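Local coordinates for protein maleate cis-trans isomerase (PDB 4FQ5) that probably catalyses the cis-trans isomerisation of the C2-C3 double bond of maleate to give fumarate, at residues 30-35 and 44-49; 50-53 and 59-62; 102-107 and 166-171; 116-121 and 135-140; 197-202 and 230-235. The protein carries 1 engineered substitution. All blocks are in the same frame, centred on the assembly; numbering follows the deposited sequence.

In the fold
The chain carries two four-stranded parallel sheets, and the contacts are spread over both halves. Contacts 1 and 2 follow each other along one beta-alpha-beta unit, sharing helix 41-52 and strands 27-35 and 59-67; their centres are about 10 Å apart, and Phe-62 of contact 2 packs on Ile-45, Pro-46 and Leu-49 of contact 1. Contact 4, at strand 135-137, is nested in the loop closed by contact 3, with centres about 12 Å apart. Contact 3 joins the helix start at the maleate pocket to helix 162-174, between strands 153-158 and 178-184 of the second sheet, so the pocket wall spans both halves. Contact 5 comes last, about 22 Å from contact 3 between centres.

Contact 1: 30-35 and 44-49; sequences VGQIVP and EIPALL
Strand 30-35 and helix 44-49 face each other through Val-30, Gln-32, Ile-45 and Leu-49, running nearly antiparallel at 157° with their axes no closer than 11.3 Å. This is the first half of a beta-alpha-beta crossover, in which strand 27-35 passes into helix 41-52 and then into the parallel strand 59-67. The helix is kinked at Pro-46, whose ring nitrogen has no hydrogen to give to the turn before it. At such a separation the side chains must bridge the gap. Gln-32 does so with an extended chain: CG lies anti to the carbonyl carbon (chi1 -56°), and the amide is carried outward until NE2 rests in the fork of Ile-45, 3.5 Å from both CG1 and CG2 of that residue. Its other amide atom, OE1, lies farther along the same flank, 3.8 Å from Ile-45 CG2. One turn on, Leu-49 brings CD2 to 4.2 Å from Val-30 CG2, a looser aliphatic touch. Phe-62 of strand 59-67 also packs on Ile-45 and Leu-49, while helix 244-255 covers Val-30 through Met-252 and Ile-45 through Ala-245 and Thr-249. The strand then runs on to Pro-35, which lines the maleate pocket. The amide of Gln-32 meets the aliphatic branches of Ile-45 by van der Waals contact alone, so Ile-45 constrains it by shape and not by hydrogen bonding.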
# COMPACT_ATOMS: atom_id res chain seq x y z
N VAL A 30 10.35 -12.77 -7.44
CA VAL A 30 11.71 -12.61 -6.93
C VAL A 30 12.06 -13.80 -6.05
O VAL A 30 11.33 -14.13 -5.12
CB VAL A 30 11.83 -11.30 -6.11
CG1 VAL A 30 13.23 -11.15 -5.53
CG2 VAL A 30 11.49 -10.10 -7.00
N GLY A 31 13.19 -14.45 -6.35
CA GLY A 31 13.66 -15.58 -5.55
C GLY A 31 14.81 -15.15 -4.68
O GLY A 31 15.68 -14.40 -5.12
N GLN A 32 14.82 -15.61 -3.43
CA GLN A 32 15.90 -15.26 -2.50
C GLN A 32 16.50 -16.49 -1.83
O GLN A 32 15.79 -17.26 -1.17
CB GLN A 32 15.41 -14.24 -1.45
CG GLN A 32 14.82 -12.98 -2.07
CD GLN A 32 14.87 -11.78 -1.14
OE1 GLN A 32 13.99 -11.59 -0.29
NE2 GLN A 32 15.90 -10.95 -1.32
N ILE A 33 17.81 -16.68 -2.00
CA ILE A 33 18.53 -17.72 -1.27
C ILE A 33 19.08 -17.10 0.02
O ILE A 33 20.00 -16.30 -0.03
CB ILE A 33 19.70 -18.32 -2.11
CG1 ILE A 33 19.17 -18.89 -3.44
CG2 ILE A 33 20.45 -19.38 -1.31
CD1 ILE A 33 20.25 -19.24 -4.44
N VAL A 34 18.49 -17.47 1.15
CA VAL A 34 18.81 -16.80 2.42
C VAL A 34 19.36 -17.78 3.47
O VAL A 34 18.92 -18.94 3.51
CB VAL A 34 17.60 -16.02 3.01
CG1 VAL A 34 17.08 -14.99 2.03
CG2 VAL A 34 16.47 -16.95 3.42
N PRO A 35 20.30 -17.32 4.31
CA PRO A 35 20.66 -18.09 5.50
C PRO A 35 19.41 -18.40 6.30
O PRO A 35 18.51 -17.56 6.38
CB PRO A 35 21.58 -17.14 6.27
CG PRO A 35 22.19 -16.28 5.22
CD PRO A 35 21.11 -16.09 4.19
N GLU A 44 13.85 -6.24 4.15
CA GLU A 44 14.28 -5.04 3.44
C GLU A 44 14.05 -5.08 1.94
O GLU A 44 13.69 -4.07 1.34
CB GLU A 44 15.72 -4.68 3.79
CG GLU A 44 15.89 -4.37 5.27
CD GLU A 44 17.24 -3.76 5.61
OE1 GLU A 44 18.16 -3.80 4.78
OE2 GLU A 44 17.37 -3.24 6.73
N ILE A 45 14.26 -6.24 1.31
CA ILE A 45 14.00 -6.37 -0.13
C ILE A 45 12.50 -6.19 -0.43
O ILE A 45 12.15 -5.43 -1.33
CB ILE A 45 14.60 -7.68 -0.73
CG1 ILE A 45 16.04 -7.47 -1.18
CG2 ILE A 45 13.84 -8.14 -1.97
CD1 ILE A 45 16.96 -6.86 -0.15
N PRO A 46 11.61 -6.86 0.33
CA PRO A 46 10.19 -6.56 0.11
C PRO A 46 9.80 -5.12 0.48
O PRO A 46 8.99 -4.52 -0.22
CB PRO A 46 9.48 -7.58 1.00
CG PRO A 46 10.42 -8.75 1.00
CD PRO A 46 11.78 -8.10 1.11
N ALA A 47 10.38 -4.57 1.55
CA ALA A 47 10.10 -3.17 1.90
C ALA A 47 10.45 -2.24 0.72
O ALA A 47 9.63 -1.43 0.32
CB ALA A 47 10.85 -2.75 3.16
N LEU A 48 11.66 -2.39 0.16
CA LEU A 48 12.12 -1.58 -0.98
C LEU A 48 11.20 -1.69 -2.20
O LEU A 48 10.83 -0.68 -2.80
CB LEU A 48 13.54 -1.98 -1.41
CG LEU A 48 14.82 -1.27 -0.95
CD1 LEU A 48 14.61 0.15 -0.43
CD2 LEU A 48 15.64 -2.11 0.02
N LEU A 49 10.84 -2.92 -2.56
CA LEU A 49 10.04 -3.17 -3.75
C LEU A 49 8.58 -2.75 -3.56
O LEU A 49 7.91 -2.37 -4.52
CB LEU A 49 10.19 -4.63 -4.20
CG LEU A 49 11.22 -4.99 -5.29
CD1 LEU A 49 12.30 -3.94 -5.55
CD2 LEU A 49 11.85 -6.36 -5.10

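Contact 2: 50-53 and 59-62; sequences KARE and RFTF
Glu-53, Phe-60 and Arg-59 carry this contact, in which residues 50-53, on the C-terminal side of helix 41-52, are tied to the start of strand 59-67 after a short connection. The carboxylate of Glu-53, delivered by a chain extended beyond CG, serves two partners with its two oxygens. OE2 accepts from the backbone N of Phe-60 at 2.9 Å, nearly in line with its own C-O bond, and OE1 takes a salt bridge from Arg-59 NH1, also at 2.9 Å. The guanidinium points its edge at OE1 but approaches from above the carboxylate, the two planes standing 86° apart. Against the Phe-60 ring the carboxylate is almost coplanar (8°), with OE2 at the ring edge 3.5 Å from CD2. A water donates to Glu-53 OE2 at 2.8 Å and to the carbonyl O of Phe-60 at 3.2 Å, adding a second link to the strand backbone. Arg-52 meets the ring edge of Phe-60 at CZ, its guanidinium held by Glu-58 and Pro-259. Without this carboxylate, as with an alanine here, Phe-60 N and Arg-59 NH1 would probably lose an acceptor and the water one anchor. Arg-59 NH2 also bonds Glu-53 O of a neighbouring subunit and lies close to NH1 of that subunit's Arg-59. One carboxylate thus fixes the strand's first residues and is likely to temper the meeting of like charges between subunits.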
# COMPACT_ATOMS: atom_id res chain seq x y z
N LYS A 50 8.10 -2.80 -2.32
CA LYS A 50 6.79 -2.26 -1.93
C LYS A 50 6.75 -0.75 -2.16
O LYS A 50 5.77 -0.22 -2.69
CB LYS A 50 6.53 -2.53 -0.45
CG LYS A 50 5.11 -2.97 -0.11
CD LYS A 50 5.07 -4.46 0.22
CE LYS A 50 5.46 -5.33 -0.97
NZ LYS A 50 6.33 -6.47 -0.56
N ALA A 51 7.82 -0.07 -1.75
CA ALA A 51 7.99 1.36 -2.03
C ALA A 51 8.03 1.62 -3.54
O ALA A 51 7.44 2.60 -4.01
CB ALA A 51 9.24 1.91 -1.35
N ARG A 52 8.70 0.74 -4.29
CA ARG A 52 8.77 0.90 -5.75
C ARG A 52 7.37 0.84 -6.40
O ARG A 52 7.12 1.52 -7.40
CB ARG A 52 9.69 -0.14 -6.39
CG ARG A 52 10.02 0.17 -7.84
CD ARG A 52 10.74 -0.98 -8.54
NE ARG A 52 11.14 -0.60 -9.89
CZ ARG A 52 10.40 -0.76 -10.98
NH1 ARG A 52 9.18 -1.31 -10.90
NH2 ARG A 52 10.88 -0.38 -12.16
N GLU A 53 6.49 0.02 -5.83
CA GLU A 53 5.12 -0.14 -6.34
C GLU A 53 4.31 1.16 -6.26
O GLU A 53 3.33 1.32 -6.99
CB GLU A 53 4.41 -1.30 -5.64
CG GLU A 53 5.00 -2.67 -6.00
CD GLU A 53 4.33 -3.84 -5.30
OE1 GLU A 53 3.38 -3.63 -4.51
OE2 GLU A 53 4.76 -5.00 -5.54
N ARG A 59 4.45 -5.31 -10.06
CA ARG A 59 4.12 -5.89 -8.77
C ARG A 59 5.05 -7.08 -8.52
O ARG A 59 5.46 -7.76 -9.46
CB ARG A 59 2.65 -6.32 -8.72
CG ARG A 59 1.64 -5.19 -8.89
CD ARG A 59 1.65 -4.23 -7.70
NE ARG A 59 0.40 -3.49 -7.59
CZ ARG A 59 0.10 -2.64 -6.60
NH1 ARG A 59 0.96 -2.42 -5.62
NH2 ARG A 59 -1.07 -2.03 -6.59
N PHE A 60 5.37 -7.32 -7.25
CA PHE A 60 6.39 -8.31 -6.90
C PHE A 60 5.85 -9.37 -5.96
O PHE A 60 5.07 -9.07 -5.06
CB PHE A 60 7.61 -7.60 -6.28
CG PHE A 60 8.25 -6.60 -7.20
CD1 PHE A 60 9.22 -6.99 -8.12
CD2 PHE A 60 7.85 -5.26 -7.18
CE1 PHE A 60 9.81 -6.07 -8.98
CE2 PHE A 60 8.43 -4.33 -8.04
CZ PHE A 60 9.41 -4.74 -8.94
N THR A 61 6.24 -10.62 -6.18
CA THR A 61 5.99 -11.69 -5.20
C THR A 61 7.34 -12.26 -4.78
O THR A 61 8.30 -12.25 -5.56
CB THR A 61 5.09 -12.82 -5.75
OG1 THR A 61 5.70 -13.42 -6.90
CG2 THR A 61 3.72 -12.28 -6.15
N PHE A 62 7.41 -12.76 -3.55
CA PHE A 62 8.68 -13.15 -2.94
C PHE A 62 8.71 -14.62 -2.56
O PHE A 62 7.78 -15.12 -1.94
CB PHE A 62 9.02 -12.22 -1.77
CG PHE A 62 9.11 -10.78 -2.17
CD1 PHE A 62 10.28 -10.28 -2.73
CD2 PHE A 62 8.01 -9.93 -2.04
CE1 PHE A 62 10.37 -8.96 -3.14
CE2 PHE A 62 8.10 -8.60 -2.45
CZ PHE A 62 9.28 -8.12 -2.99
O HOH W 1 2.75 -6.91 -4.96

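Contact 3: 102-107 and 166-171; sequences ACLVAI and ELVVDY. With MAE (maleic acid), chain C.
Val-168 of helix 162-174 meets both Leu-104 and Val-105, the first residues of helix 104-108. Its CG2 lies 3.9 Å from Leu-104 CD1 and 3.8 Å from Val-105 CG2, a place it takes because chi1 of 170° sets CG1 anti to the backbone N and leaves CG2 anti to the carbonyl carbon. Val-105 adopts the less common rotamer: at chi1 76° its CG1 is wedged between backbone N and carbonyl carbon, the crowded position. This sends CG1 to the bound maleate, 3.4 Å from O3, while CG2 is turned to Val-168, so one residue lines the pocket and packs on the neighbouring helix. Leu-104 sets CG anti to N (chi1 172°), which carries CD1 to the methyls of Val-168. Further along, Ile-107 CG2 only brushes Tyr-171 OH, a hydroxyl bonded to His-115. At the N-cap, Cys-103 has SG joined covalently to C3 of the ligand, 1.9 Å away, consistent with its predicted role as nucleophile. One ligand carboxylate sits over the helix start and takes two weak bonds, from Leu-104 N to O4 (3.1 Å) and from Val-105 N to O3 (3.4 Å). The ligand is also hydrogen-bonded to the side chains of Tyr-160, Asn-38 and Asn-190 and to the backbone N of Val-222 and Gln-223. Backbone N-H groups at a helix N-terminus probably stabilise the anion, and Val-168 packs on the two residues that supply them, joining helix 162-174 to the pocket wall.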
# COMPACT_ATOMS: atom_id res chain seq x y z
N ALA A 102 21.72 -14.16 -0.92
CA ALA A 102 21.70 -13.08 0.07
C ALA A 102 23.00 -12.82 0.86
O ALA A 102 23.33 -11.67 1.14
CB ALA A 102 20.54 -13.26 1.03
N CYS A 103 23.77 -13.84 1.21
CA CYS A 103 24.87 -13.62 2.15
C CYS A 103 26.21 -13.21 1.51
O CYS A 103 26.93 -13.99 0.92
CB CYS A 103 25.05 -14.84 3.03
SG CYS A 103 26.26 -14.72 4.34
N LEU A 104 26.53 -11.95 1.71
CA LEU A 104 27.74 -11.30 1.19
C LEU A 104 29.02 -11.99 1.65
O LEU A 104 29.89 -12.30 0.84
CB LEU A 104 27.74 -9.83 1.63
CG LEU A 104 28.83 -8.75 1.51
CD1 LEU A 104 30.25 -9.17 1.90
CD2 LEU A 104 28.82 -8.03 0.18
N VAL A 105 29.13 -12.23 2.96
CA VAL A 105 30.37 -12.75 3.53
C VAL A 105 30.64 -14.22 3.15
O VAL A 105 31.79 -14.64 3.06
CB VAL A 105 30.45 -12.50 5.06
CG1 VAL A 105 29.56 -13.46 5.84
CG2 VAL A 105 31.89 -12.57 5.53
N ALA A 106 29.57 -14.98 2.92
CA ALA A 106 29.68 -16.38 2.53
C ALA A 106 30.36 -16.49 1.17
O ALA A 106 31.21 -17.36 0.96
CB ALA A 106 28.30 -17.02 2.48
N ILE A 107 30.00 -15.60 0.26
CA ILE A 107 30.64 -15.54 -1.05
C ILE A 107 32.10 -15.08 -0.93
O ILE A 107 33.00 -15.76 -1.41
CB ILE A 107 29.85 -14.63 -2.02
CG1 ILE A 107 28.50 -15.26 -2.41
CG2 ILE A 107 30.69 -14.29 -3.25
CD1 ILE A 107 28.57 -16.67 -2.97
N GLU A 166 37.96 -8.46 7.75
CA GLU A 166 39.22 -8.31 7.03
C GLU A 166 39.14 -8.91 5.64
O GLU A 166 39.56 -8.30 4.67
CB GLU A 166 40.34 -9.00 7.79
CG GLU A 166 41.56 -8.13 7.99
CD GLU A 166 41.47 -7.32 9.26
OE1 GLU A 166 41.73 -7.89 10.35
OE2 GLU A 166 41.15 -6.12 9.17
N LEU A 167 38.59 -10.13 5.55
CA LEU A 167 38.39 -10.81 4.27
C LEU A 167 37.55 -9.97 3.33
O LEU A 167 37.87 -9.85 2.15
CB LEU A 167 37.71 -12.17 4.48
CG LEU A 167 38.54 -13.46 4.61
CD1 LEU A 167 39.70 -13.35 5.60
CD2 LEU A 167 37.63 -14.62 5.01
N VAL A 168 36.47 -9.39 3.85
CA VAL A 168 35.54 -8.59 3.06
C VAL A 168 36.24 -7.35 2.50
O VAL A 168 36.18 -7.09 1.30
CB VAL A 168 34.28 -8.20 3.87
CG1 VAL A 168 33.44 -7.16 3.14
CG2 VAL A 168 33.44 -9.44 4.16
N VAL A 169 36.91 -6.62 3.38
CA VAL A 169 37.67 -5.43 2.98
C VAL A 169 38.73 -5.79 1.94
O VAL A 169 38.87 -5.09 0.93
CB VAL A 169 38.29 -4.73 4.21
CG1 VAL A 169 39.35 -3.72 3.80
CG2 VAL A 169 37.19 -4.05 5.02
N ASP A 170 39.45 -6.89 2.15
CA ASP A 170 40.45 -7.36 1.19
C ASP A 170 39.83 -7.78 -0.15
O ASP A 170 40.42 -7.55 -1.21
CB ASP A 170 41.30 -8.49 1.77
CG ASP A 170 42.28 -8.01 2.83
OD1 ASP A 170 42.38 -6.78 3.08
OD2 ASP A 170 42.97 -8.87 3.43
N TYR A 171 38.63 -8.37 -0.10
CA TYR A 171 37.90 -8.74 -1.31
C TYR A 171 37.54 -7.49 -2.13
O TYR A 171 37.73 -7.46 -3.36
CB TYR A 171 36.63 -9.53 -0.95
CG TYR A 171 36.01 -10.32 -2.09
CD1 TYR A 171 36.18 -11.70 -2.18
CD2 TYR A 171 35.23 -9.68 -3.07
CE1 TYR A 171 35.61 -12.43 -3.21
CE2 TYR A 171 34.66 -10.40 -4.11
CZ TYR A 171 34.85 -11.77 -4.18
OH TYR A 171 34.29 -12.47 -5.21
C1 MAE C . 23.72 -12.67 6.85
O1 MAE C . 22.68 -13.16 7.32
O2 MAE C . 24.06 -11.49 7.01
C2 MAE C . 24.60 -13.57 6.09
C3 MAE C . 25.57 -13.17 5.29
C4 MAE C . 25.91 -11.75 5.00
O3 MAE C . 26.98 -11.32 5.41
O4 MAE C . 25.15 -11.03 4.34

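Contact 4: 116-121 and 135-140; sequences RVSAER and IITSAG
Ser-118 is the first residue of helix 116-121 to touch strand 135-137, with OG 3.9 Å from the methyl CG2 of Thr-137. The hydroxyl points there because chi1 is 179°, opposite the backbone N, and Ile-107 of helix 104-108 packs against the same side chain. Next along the helix, Ala-119 contributes mostly backbone: its N lies 4.4 Å from Thr-137 CG2, and its O sits 3.8 Å from Ile-135 CG1. Its small CB allows CG2 of Ile-135 to come within 4.3 Å, and the axes approach to 7.9 Å. The helix runs nearly antiparallel to the strand, at 153°, and packs on the strand that is outermost in this chain's four-stranded parallel sheet.

Thr-137 works in two directions. While its methyl faces the helix, Thr-137 is also the N-cap residue of helix 138-149, and its OG1 accepts from Gly-140 N at 3.0 Å with an N-H...O angle of 156°. With a valine here the Gly-140 N-H is likely to lose its capping acceptor. The branched threonine therefore divides its chemistry, apolar toward one helix and polar toward the first turn of the next.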
# COMPACT_ATOMS: atom_id res chain seq x y z
N ARG A 116 31.79 -14.36 -9.06
CA ARG A 116 31.60 -14.76 -10.46
C ARG A 116 31.37 -16.26 -10.58
O ARG A 116 30.51 -16.70 -11.35
CB ARG A 116 32.79 -14.35 -11.32
CG ARG A 116 32.52 -13.25 -12.35
CD ARG A 116 31.97 -11.98 -11.72
NE ARG A 116 32.22 -10.82 -12.56
CZ ARG A 116 31.44 -9.74 -12.62
NH1 ARG A 116 31.76 -8.73 -13.41
NH2 ARG A 116 30.33 -9.67 -11.89
N VAL A 117 32.16 -17.04 -9.84
CA VAL A 117 32.03 -18.49 -9.85
C VAL A 117 30.62 -18.88 -9.42
O VAL A 117 29.95 -19.65 -10.11
CB VAL A 117 33.06 -19.17 -8.92
CG1 VAL A 117 32.83 -20.67 -8.86
CG2 VAL A 117 34.48 -18.88 -9.39
N SER A 118 30.18 -18.33 -8.29
CA SER A 118 28.87 -18.61 -7.70
C SER A 118 27.73 -18.28 -8.65
O SER A 118 26.85 -19.12 -8.87
CB SER A 118 28.70 -17.85 -6.38
OG SER A 118 27.42 -18.10 -5.82
N ALA A 119 27.73 -17.08 -9.21
CA ALA A 119 26.70 -16.65 -10.16
C ALA A 119 26.62 -17.58 -11.38
O ALA A 119 25.54 -18.00 -11.78
CB ALA A 119 26.93 -15.22 -10.60
N GLU A 120 27.77 -17.91 -11.97
CA GLU A 120 27.81 -18.77 -13.15
C GLU A 120 27.36 -20.20 -12.83
O GLU A 120 26.62 -20.80 -13.61
CB GLU A 120 29.19 -18.74 -13.82
CG GLU A 120 29.43 -17.45 -14.60
CD GLU A 120 30.90 -17.13 -14.82
OE1 GLU A 120 31.25 -16.67 -15.93
OE2 GLU A 120 31.72 -17.31 -13.88
N ARG A 121 27.76 -20.72 -11.67
CA ARG A 121 27.37 -22.08 -11.28
C ARG A 121 25.87 -22.17 -11.01
O ARG A 121 25.21 -23.09 -11.49
CB ARG A 121 28.16 -22.56 -10.05
CG ARG A 121 28.01 -24.05 -9.77
CD ARG A 121 28.78 -24.49 -8.53
NE ARG A 121 28.13 -24.08 -7.28
CZ ARG A 121 28.56 -23.11 -6.47
NH1 ARG A 121 29.66 -22.41 -6.72
NH2 ARG A 121 27.86 -22.83 -5.37
N ILE A 135 21.06 -14.44 -12.10
CA ILE A 135 21.52 -14.71 -10.75
C ILE A 135 22.25 -13.47 -10.24
O ILE A 135 23.09 -12.91 -10.95
CB ILE A 135 22.48 -15.92 -10.70
CG1 ILE A 135 21.85 -17.16 -11.37
CG2 ILE A 135 22.95 -16.21 -9.28
CD1 ILE A 135 20.74 -17.84 -10.59
N ILE A 136 21.90 -13.04 -9.04
CA ILE A 136 22.60 -11.94 -8.38
C ILE A 136 23.13 -12.48 -7.06
O ILE A 136 22.45 -13.25 -6.38
CB ILE A 136 21.67 -10.71 -8.14
CG1 ILE A 136 21.48 -9.90 -9.43
CG2 ILE A 136 22.27 -9.73 -7.14
CD1 ILE A 136 20.41 -10.41 -10.37
N THR A 137 24.37 -12.15 -6.73
CA THR A 137 24.85 -12.34 -5.37
C THR A 137 24.98 -10.95 -4.73
O THR A 137 25.29 -9.98 -5.42
CB THR A 137 26.21 -13.08 -5.30
OG1 THR A 137 27.25 -12.24 -5.82
CG2 THR A 137 26.16 -14.40 -6.09
N SER A 138 24.73 -10.88 -3.43
CA SER A 138 24.93 -9.66 -2.63
C SER A 138 26.33 -9.10 -2.79
O SER A 138 26.52 -7.88 -2.91
CB SER A 138 24.73 -9.97 -1.16
OG SER A 138 23.37 -10.26 -0.91
N ALA A 139 27.32 -10.00 -2.78
CA ALA A 139 28.72 -9.62 -2.90
C ALA A 139 28.98 -8.92 -4.22
O ALA A 139 29.55 -7.84 -4.25
CB ALA A 139 29.62 -10.84 -2.74
N GLY A 140 28.53 -9.55 -5.31
CA GLY A 140 28.71 -9.00 -6.65
C GLY A 140 27.92 -7.72 -6.85
O GLY A 140 28.40 -6.77 -7.47

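Contact 5: 197-202 and 230-235; sequences DPMNLP and ITMVEA
Met-199 hooks its methyl CE over the sulfur of Met-232, with CE to SD only 3.5 Å apart. The two thioethers lie on successive crossover connections of the second parallel alpha/beta sheet: Met-199, just ahead of regular helix 201-206, comes between strands 178-184 and 215-217, and helix 230-237 between strands 215-217 and 241-243. Met-199 curls back on itself, bent at chi2 (-47°) and chi3, whereas Met-232 extends its chain beyond CG, and the two cross at about a right angle. The methyls follow the sulfur contact, CE of Met-199 standing 3.8 Å from CE of Met-232. Met-199 is solvent-exposed, while Met-232 also packs on Gly-271 of a neighbouring subunit.

Deeper in, Val-233 presents CG2 to the proline ring of Pro-202, 4.0 Å from CG and equally far from CA of that residue. The backbones come closest here, with CA of Pro-202 and CA of Val-233 5.7 Å apart. Ile-218, in the loop after strand 215-217, is touched by both Val-233 and Leu-201. Thr-231 OG1 bonds to Ser-270 O of that same neighbouring subunit, so helix 230-237 is held both from within the chain and across the interface.

The backbone of Met-199 is held in an Asx turn, Asp-197 OD1 accepting from Met-199 N at 2.8 Å, the N-H arriving from above the carboxylate plane.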
# COMPACT_ATOMS: atom_id res chain seq x y z
N ASP A 197 20.23 -2.43 16.84
CA ASP A 197 19.40 -1.26 16.59
C ASP A 197 19.97 -0.43 15.44
O ASP A 197 21.08 0.08 15.54
CB ASP A 197 19.30 -0.42 17.87
CG ASP A 197 18.26 0.69 17.78
OD1 ASP A 197 17.92 1.16 16.67
OD2 ASP A 197 17.80 1.12 18.85
N PRO A 198 19.21 -0.31 14.33
CA PRO A 198 19.71 0.49 13.19
C PRO A 198 19.90 1.97 13.52
O PRO A 198 20.62 2.67 12.80
CB PRO A 198 18.63 0.29 12.12
CG PRO A 198 17.40 -0.13 12.86
CD PRO A 198 17.88 -0.89 14.05
N MET A 199 19.29 2.45 14.60
CA MET A 199 19.44 3.85 15.00
C MET A 199 20.79 4.12 15.66
O MET A 199 21.18 5.27 15.84
CB MET A 199 18.28 4.32 15.89
CG MET A 199 16.93 4.41 15.18
SD MET A 199 16.95 5.23 13.57
CE MET A 199 17.68 6.81 13.99
N ASN A 200 21.52 3.05 16.00
CA ASN A 200 22.91 3.16 16.42
C ASN A 200 23.84 3.51 15.26
O ASN A 200 24.92 4.04 15.48
CB ASN A 200 23.40 1.85 17.06
CG ASN A 200 22.75 1.57 18.40
OD1 ASN A 200 22.26 2.47 19.08
ND2 ASN A 200 22.75 0.30 18.80
N LEU A 201 23.42 3.19 14.04
CA LEU A 201 24.31 3.30 12.88
C LEU A 201 24.77 4.72 12.52
O LEU A 201 25.94 4.89 12.17
CB LEU A 201 23.72 2.58 11.65
CG LEU A 201 23.57 1.06 11.75
CD1 LEU A 201 22.78 0.53 10.56
CD2 LEU A 201 24.92 0.36 11.84
N PRO A 202 23.87 5.73 12.61
CA PRO A 202 24.33 7.09 12.34
C PRO A 202 25.50 7.54 13.24
O PRO A 202 26.41 8.21 12.77
CB PRO A 202 23.08 7.93 12.58
CG PRO A 202 21.96 7.01 12.24
CD PRO A 202 22.41 5.68 12.77
N ILE A 230 19.24 4.78 6.33
CA ILE A 230 19.94 5.17 5.10
C ILE A 230 19.80 6.65 4.74
O ILE A 230 20.81 7.33 4.46
CB ILE A 230 19.54 4.27 3.90
CG1 ILE A 230 20.12 2.86 4.09
CG2 ILE A 230 19.98 4.90 2.58
CD1 ILE A 230 19.75 1.87 3.01
N THR A 231 18.57 7.15 4.73
CA THR A 231 18.32 8.54 4.30
C THR A 231 18.89 9.54 5.31
O THR A 231 19.44 10.56 4.92
CB THR A 231 16.83 8.82 4.03
OG1 THR A 231 16.06 8.52 5.20
CG2 THR A 231 16.33 7.99 2.88
N MET A 232 18.74 9.22 6.60
CA MET A 232 19.33 10.01 7.69
C MET A 232 20.84 10.16 7.52
O MET A 232 21.37 11.26 7.58
CB MET A 232 19.05 9.35 9.04
CG MET A 232 17.68 9.64 9.63
SD MET A 232 17.32 8.53 11.00
CE MET A 232 15.86 9.29 11.71
N VAL A 233 21.52 9.03 7.29
CA VAL A 233 22.97 9.02 7.12
C VAL A 233 23.43 9.78 5.87
O VAL A 233 24.46 10.47 5.91
CB VAL A 233 23.56 7.59 7.15
CG1 VAL A 233 25.05 7.59 6.83
CG2 VAL A 233 23.32 6.96 8.52
N GLU A 234 22.68 9.68 4.78
CA GLU A 234 22.94 10.49 3.60
C GLU A 234 22.83 11.99 3.90
O GLU A 234 23.65 12.78 3.43
CB GLU A 234 22.01 10.12 2.44
CG GLU A 234 22.37 8.79 1.81
CD GLU A 234 21.76 8.58 0.44
OE1 GLU A 234 22.36 7.80 -0.33
OE2 GLU A 234 20.70 9.17 0.14
N ALA A 235 21.81 12.36 4.68
CA ALA A 235 21.60 13.76 5.07
C ALA A 235 22.75 14.26 5.95
O ALA A 235 23.25 15.36 5.75
CB ALA A 235 20.27 13.93 5.78